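Local atomic coordinates of aminotransferase (Bacillus subtilis, PDB entry 6L1O), a protein that transfers amino groups as a pyridoxal-phosphate-dependent aminotransferase in the biosynthesis of the dipeptide antibiotic bacilysin. Residues Ser58-Pro61 and Ser62-Gly65; Phe241-Ala244 and Gly245-Met248; Gly271-Gly274 and Gly275-Gln278. One frame throughout, in Å; residues are numbered along the deposited sequence.

Interaction 1: Ser58-Pro61 and Ser62-Gly65; sequences SLNP and SFHG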
# COMPACT_ATOMS: atom_id res chain seq x y z
N SER B 58 -5.60 -18.89 5.60
CA SER B 58 -5.39 -18.92 4.19
C SER B 58 -6.19 -20.03 3.49
O SER B 58 -6.36 -19.97 2.31
CB SER B 58 -3.89 -19.00 3.88
OG SER B 58 -3.45 -20.37 3.95
N LEU B 59 -6.66 -21.01 4.25
CA LEU B 59 -7.44 -22.14 3.68
C LEU B 59 -8.90 -21.75 3.46
O LEU B 59 -9.63 -22.46 2.79
CB LEU B 59 -7.40 -23.35 4.58
CG LEU B 59 -6.05 -24.01 4.83
CD1 LEU B 59 -6.19 -24.97 5.99
CD2 LEU B 59 -5.58 -24.73 3.60
N ASN B 60 -9.30 -20.61 4.02
CA ASN B 60 -10.66 -20.14 3.94
C ASN B 60 -10.89 -19.40 2.61
O ASN B 60 -10.40 -18.29 2.42
CB ASN B 60 -10.98 -19.28 5.12
CG ASN B 60 -12.41 -18.80 5.14
OD1 ASN B 60 -13.20 -19.04 4.21
ND2 ASN B 60 -12.73 -18.08 6.18
N PRO B 61 -11.65 -20.00 1.71
CA PRO B 61 -11.89 -19.38 0.40
C PRO B 61 -12.63 -18.06 0.43
O PRO B 61 -12.54 -17.31 -0.54
CB PRO B 61 -12.62 -20.47 -0.39
CG PRO B 61 -13.17 -21.41 0.60
CD PRO B 61 -12.32 -21.33 1.82
N SER B 62 -13.32 -17.73 1.54
CA SER B 62 -13.86 -16.42 1.72
C SER B 62 -12.83 -15.33 1.62
O SER B 62 -13.13 -14.20 1.23
CB SER B 62 -14.57 -16.28 3.06
OG SER B 62 -15.76 -17.03 3.06
N PHE B 63 -11.59 -15.62 2.00
CA PHE B 63 -10.52 -14.62 1.87
C PHE B 63 -9.82 -14.61 0.53
O PHE B 63 -8.96 -13.78 0.27
CB PHE B 63 -9.46 -14.89 2.98
CG PHE B 63 -9.99 -14.70 4.37
CD1 PHE B 63 -10.86 -13.69 4.67
CD2 PHE B 63 -9.52 -15.50 5.41
CE1 PHE B 63 -11.29 -13.48 5.98
CE2 PHE B 63 -9.96 -15.31 6.73
CZ PHE B 63 -10.86 -14.31 7.01
N HIS B 64 -10.13 -15.55 -0.35
CA HIS B 64 -9.53 -15.55 -1.68
C HIS B 64 -10.03 -14.43 -2.56
O HIS B 64 -9.28 -13.95 -3.41
CB HIS B 64 -9.72 -16.90 -2.35
CG HIS B 64 -9.08 -18.04 -1.60
ND1 HIS B 64 -9.11 -19.33 -2.05
CD2 HIS B 64 -8.42 -18.07 -0.44
CE1 HIS B 64 -8.49 -20.11 -1.19
NE2 HIS B 64 -8.10 -19.37 -0.19
N GLY B 65 -11.30 -14.04 -2.40
CA GLY B 65 -11.93 -13.05 -3.21
C GLY B 65 -11.88 -11.69 -2.58
O GLY B 65 -11.25 -11.55 -1.52
O HOH W 1 -15.67 -19.83 4.27

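Interaction 2: Phe241-Ala244 and Gly245-Met248; sequences FNMA and GWRM. With PLP (pyridoxal-5'-phosphate), chain E.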
# COMPACT_ATOMS: atom_id res chain seq x y z
N PHE B 241 5.34 -7.37 17.66
CA PHE B 241 5.11 -8.78 17.42
C PHE B 241 6.12 -9.44 16.54
O PHE B 241 5.91 -10.57 16.06
CB PHE B 241 3.71 -8.96 16.80
CG PHE B 241 2.60 -8.52 17.71
CD1 PHE B 241 2.30 -9.23 18.85
CD2 PHE B 241 1.85 -7.37 17.41
CE1 PHE B 241 1.28 -8.81 19.70
CE2 PHE B 241 0.80 -7.00 18.21
CZ PHE B 241 0.53 -7.72 19.37
N ASN B 242 7.27 -8.77 16.30
CA ASN B 242 8.24 -9.26 15.32
C ASN B 242 7.53 -9.56 13.98
O ASN B 242 7.67 -10.67 13.38
CB ASN B 242 8.94 -10.53 15.84
CG ASN B 242 9.72 -10.33 17.08
OD1 ASN B 242 10.21 -9.27 17.36
ND2 ASN B 242 9.84 -11.40 17.88
N MET B 243 6.73 -8.61 13.52
CA MET B 243 5.98 -8.75 12.26
C MET B 243 6.37 -7.71 11.23
O MET B 243 5.54 -7.34 10.34
CB MET B 243 4.48 -8.71 12.56
CG MET B 243 3.97 -9.95 13.24
SD MET B 243 2.27 -9.86 13.79
CE MET B 243 1.48 -10.26 12.21
N ALA B 244 7.63 -7.26 11.25
CA ALA B 244 8.08 -6.19 10.37
C ALA B 244 7.85 -6.48 8.92
O ALA B 244 7.44 -5.58 8.16
CB ALA B 244 9.54 -5.83 10.66
N GLY B 245 8.03 -7.76 8.53
CA GLY B 245 7.91 -8.17 7.17
C GLY B 245 6.45 -8.33 6.70
O GLY B 245 6.18 -8.34 5.52
N TRP B 246 5.55 -8.46 7.66
CA TRP B 246 4.12 -8.68 7.39
C TRP B 246 3.38 -7.45 6.88
O TRP B 246 2.36 -7.59 6.16
CB TRP B 246 3.42 -9.19 8.58
CG TRP B 246 3.92 -10.52 9.11
CD1 TRP B 246 5.20 -10.83 9.54
CD2 TRP B 246 3.13 -11.69 9.33
NE1 TRP B 246 5.22 -12.13 10.02
CE2 TRP B 246 3.98 -12.68 9.88
CE3 TRP B 246 1.79 -12.00 9.10
CZ2 TRP B 246 3.52 -13.95 10.19
CZ3 TRP B 246 1.31 -13.28 9.47
CH2 TRP B 246 2.18 -14.23 9.97
N ARG B 247 3.89 -6.27 7.20
CA ARG B 247 3.37 -4.97 6.71
C ARG B 247 1.95 -4.69 7.19
O ARG B 247 1.01 -4.66 6.39
CB ARG B 247 3.46 -4.87 5.19
CG ARG B 247 4.82 -5.25 4.58
CD ARG B 247 5.98 -4.54 5.17
NE ARG B 247 5.79 -3.08 5.20
CZ ARG B 247 6.04 -2.33 6.23
NH1 ARG B 247 6.50 -2.85 7.37
NH2 ARG B 247 5.82 -1.01 6.17
N MET B 248 1.76 -4.55 8.49
CA MET B 248 0.45 -4.25 9.04
C MET B 248 0.53 -3.18 10.12
O MET B 248 1.48 -3.17 10.93
CB MET B 248 -0.21 -5.51 9.58
CG MET B 248 -0.74 -6.43 8.44
SD MET B 248 -1.73 -7.77 9.07
CE MET B 248 -0.48 -8.70 9.83
N1 PLP E . 7.71 4.70 13.44
C2 PLP E . 8.97 4.60 13.91
C2A PLP E . 9.64 5.75 14.60
C3 PLP E . 9.75 3.42 13.65
O3 PLP E . 11.02 3.26 14.04
C4 PLP E . 9.07 2.35 13.00
C4A PLP E . 10.01 1.31 12.43
C5 PLP E . 7.70 2.52 12.53
C6 PLP E . 7.06 3.72 12.82
C5A PLP E . 6.92 1.41 11.90
O4P PLP E . 7.36 0.96 10.70
P PLP E . 6.42 -0.07 9.83
O1P PLP E . 6.30 0.58 8.50
O2P PLP E . 5.12 -0.36 10.54
O3P PLP E . 7.24 -1.33 9.78
O HOH W 2 4.18 -4.95 10.07

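Interaction 3: Gly271-Gly274 and Gly275-Gln278; sequences GMFG and GLQQ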
# COMPACT_ATOMS: atom_id res chain seq x y z
N GLY B 271 -8.93 -3.21 0.94
CA GLY B 271 -8.51 -3.88 2.17
C GLY B 271 -7.14 -4.51 2.05
O GLY B 271 -6.24 -3.98 1.40
N MET B 272 -6.98 -5.66 2.68
CA MET B 272 -5.79 -6.45 2.62
C MET B 272 -6.15 -7.94 2.85
O MET B 272 -7.25 -8.24 3.29
CB MET B 272 -4.82 -5.95 3.65
CG MET B 272 -5.35 -5.85 5.05
SD MET B 272 -4.01 -5.72 6.29
CE MET B 272 -2.97 -7.01 5.66
N PHE B 273 -5.24 -8.86 2.56
CA PHE B 273 -5.51 -10.27 2.61
C PHE B 273 -6.09 -10.67 3.95
O PHE B 273 -5.53 -10.36 5.00
CB PHE B 273 -4.28 -11.10 2.26
CG PHE B 273 -4.51 -12.58 2.17
CD1 PHE B 273 -5.43 -13.09 1.27
CD2 PHE B 273 -3.79 -13.49 2.97
CE1 PHE B 273 -5.63 -14.46 1.17
CE2 PHE B 273 -3.98 -14.84 2.83
CZ PHE B 273 -4.93 -15.32 1.96
N GLY B 274 -7.26 -11.31 3.94
CA GLY B 274 -7.90 -11.66 5.21
C GLY B 274 -7.09 -12.66 6.03
O GLY B 274 -7.27 -12.74 7.23
N GLY B 275 -6.21 -13.42 5.39
CA GLY B 275 -5.31 -14.31 6.11
C GLY B 275 -4.41 -13.50 7.02
O GLY B 275 -4.19 -13.85 8.16
N LEU B 276 -3.91 -12.38 6.49
CA LEU B 276 -3.14 -11.43 7.28
C LEU B 276 -3.96 -10.78 8.39
O LEU B 276 -3.49 -10.59 9.48
CB LEU B 276 -2.54 -10.37 6.36
CG LEU B 276 -1.40 -10.81 5.43
CD1 LEU B 276 -1.04 -9.63 4.55
CD2 LEU B 276 -0.19 -11.27 6.23
N GLN B 277 -5.20 -10.42 8.10
CA GLN B 277 -6.06 -9.82 9.11
C GLN B 277 -6.32 -10.75 10.27
O GLN B 277 -6.37 -10.33 11.41
CB GLN B 277 -7.39 -9.33 8.49
CG GLN B 277 -7.17 -8.28 7.37
CD GLN B 277 -8.43 -7.57 6.97
OE1 GLN B 277 -9.15 -7.01 7.82
NE2 GLN B 277 -8.73 -7.60 5.67
N GLN B 278 -6.54 -12.03 9.97
CA GLN B 278 -6.76 -13.01 10.99
C GLN B 278 -5.49 -13.20 11.83
O GLN B 278 -5.56 -13.34 13.02
CB GLN B 278 -7.18 -14.34 10.35
CG GLN B 278 -7.46 -15.43 11.33
CD GLN B 278 -8.43 -16.51 10.80
OE1 GLN B 278 -9.35 -16.21 10.05
NE2 GLN B 278 -8.21 -17.77 11.19

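Interaction 1: Ser58-Pro61 and Ser62-Gly65
P61 sets its CA over the middle of one face of the H64 imidazole, 3.6 Å from the H64 ring centroid and only 4° off the normal, a CH-pi contact. The same ring uses its edge for a second task: NE2 donates to the S58 carbonyl O at 3.1 Å, the N-H pointing nearly straight at it (166°) and the oxygen lying in the imidazole plane. With CG beside its own backbone N, H64 folds back along the chain to meet both partners. N60 reaches forward instead. Its CG stands opposite the backbone N (chi1 -177°), which carries OD1 to the S62 amide N, 3.0 Å away and well above the plane of the N60 side-chain amide. A water donates to that OD1 at 2.6 Å and also bonds S62 OG. ND2 of N60 lies over one F63 ring face, toward its rim and 4.0 Å from CE2 of F63, with the amide and ring planes strongly inclined. Backbone bonds from F63 N to N60 O and from H64 N to P61 O close the 3-10 turn after helix 48-57. ND1 of H64 is bonded to the T46 amide of the second subunit. Because NE2 donates and ND1 faces an amide N-H, the ring is probably neutral, with its proton on NE2, and ties this turn to the dimer partner.

Interaction 2: Phe241-Ala244 and Gly245-Met248
M243 lies across one face of the W246 indole, and its sulfur and its terminal methyl lie over different parts of the ring system. CE sits 3.9 Å from the centroid of the six-membered ring as a CH-pi contact, displaced toward the rim, and is 3.6 Å from the W246 atom CE3. SD stands farther off, above the five-membered ring, in a Met-aromatic contact. The bend at the thioether (chi3 82°) turns the methyl down onto the indole. From another direction M248 brings its own CE against that of M243, and at 3.5 Å the two methyls are tighter than usual van der Waals contact. The turn that sets these side chains together joins helix 237-240 to strand 249-253, and in this aminotransferase fold it also delivers an arginine to the cofactor phosphate. R247 curls back through bends at chi2 and chi3, placing its guanidinium so that the A244 carbonyl O and the phosphate both lie at its edge. NH1 is bonded to A244 O at 3.0 Å, in the carbonyl plane, and to O3P of pyridoxal phosphate; NH2 meets O1P at 2.9 Å along a nearly straight N-H (177°). The A244 bond thus helps fix the rotation of the group that grips the phosphate. In the backbone of the turn, W246 N donates to M243 O, and a water links that oxygen to M248 N. The indole NE1 bonds T46, while F273 of the second subunit stacks on the W246 ring.

Interaction 3: Gly271-Gly274 and Gly275-Gln278
M272 presses its terminal methyl into L276 more closely than carbons usually pack: CE is 3.4 Å from CD1 and 3.5 Å from CB of L276, with the two side chains crossing at about a right angle. The M272 CG sits wedged between its backbone N and carbonyl carbon (chi1 53°), and a bend at chi3 then swings CE onto the leucine. Nearby, the F273 ring lays one face, toward its rim, against the backbone of G275, where CD2 of F273 is 3.4 Å from G275 N. Q277 belongs to this well-packed side too: its CG lies 3.8 Å from M272 CG and its NE2 donates to M272 O at 2.9 Å from above the carbonyl plane, while its OE1 is held by Y72 N. Contacts thin out toward Q278, which is partly exposed and meets the first segment chiefly through its backbone N, bonded to G274 O at 2.9 Å. Across the dimer, L276 packs on its own counterpart in the second subunit. With F273 at the N-cap position and its O accepting from Q277 N, the arrangement is that of a helix N-terminus, here the start of helix 274-285 at the dimer interface.

How the interactions relate
Interaction 2 is fully buried and nearest the middle of the chain, interaction 3 is mostly buried, and interaction 1 lies farthest out, with several exposed residues and a water in its polar network. Interaction 3 bridges the others: F63 of 58-65 packs against G274 and Q278, while W246 and M248 of 241-248 rest on L276 and M272. Interactions 1 and 2 do not touch each other, their nearest atoms being about 10 Å apart. Chemistry follows place. A 3-10 turn is held by amide and imidazole bonds at the periphery, a helix start by main-chain and glutamine hydrogen bonds together with methyl packing, and a phosphate-binding turn by sulfur-aromatic contacts and a guanidinium. All three touch the second subunit.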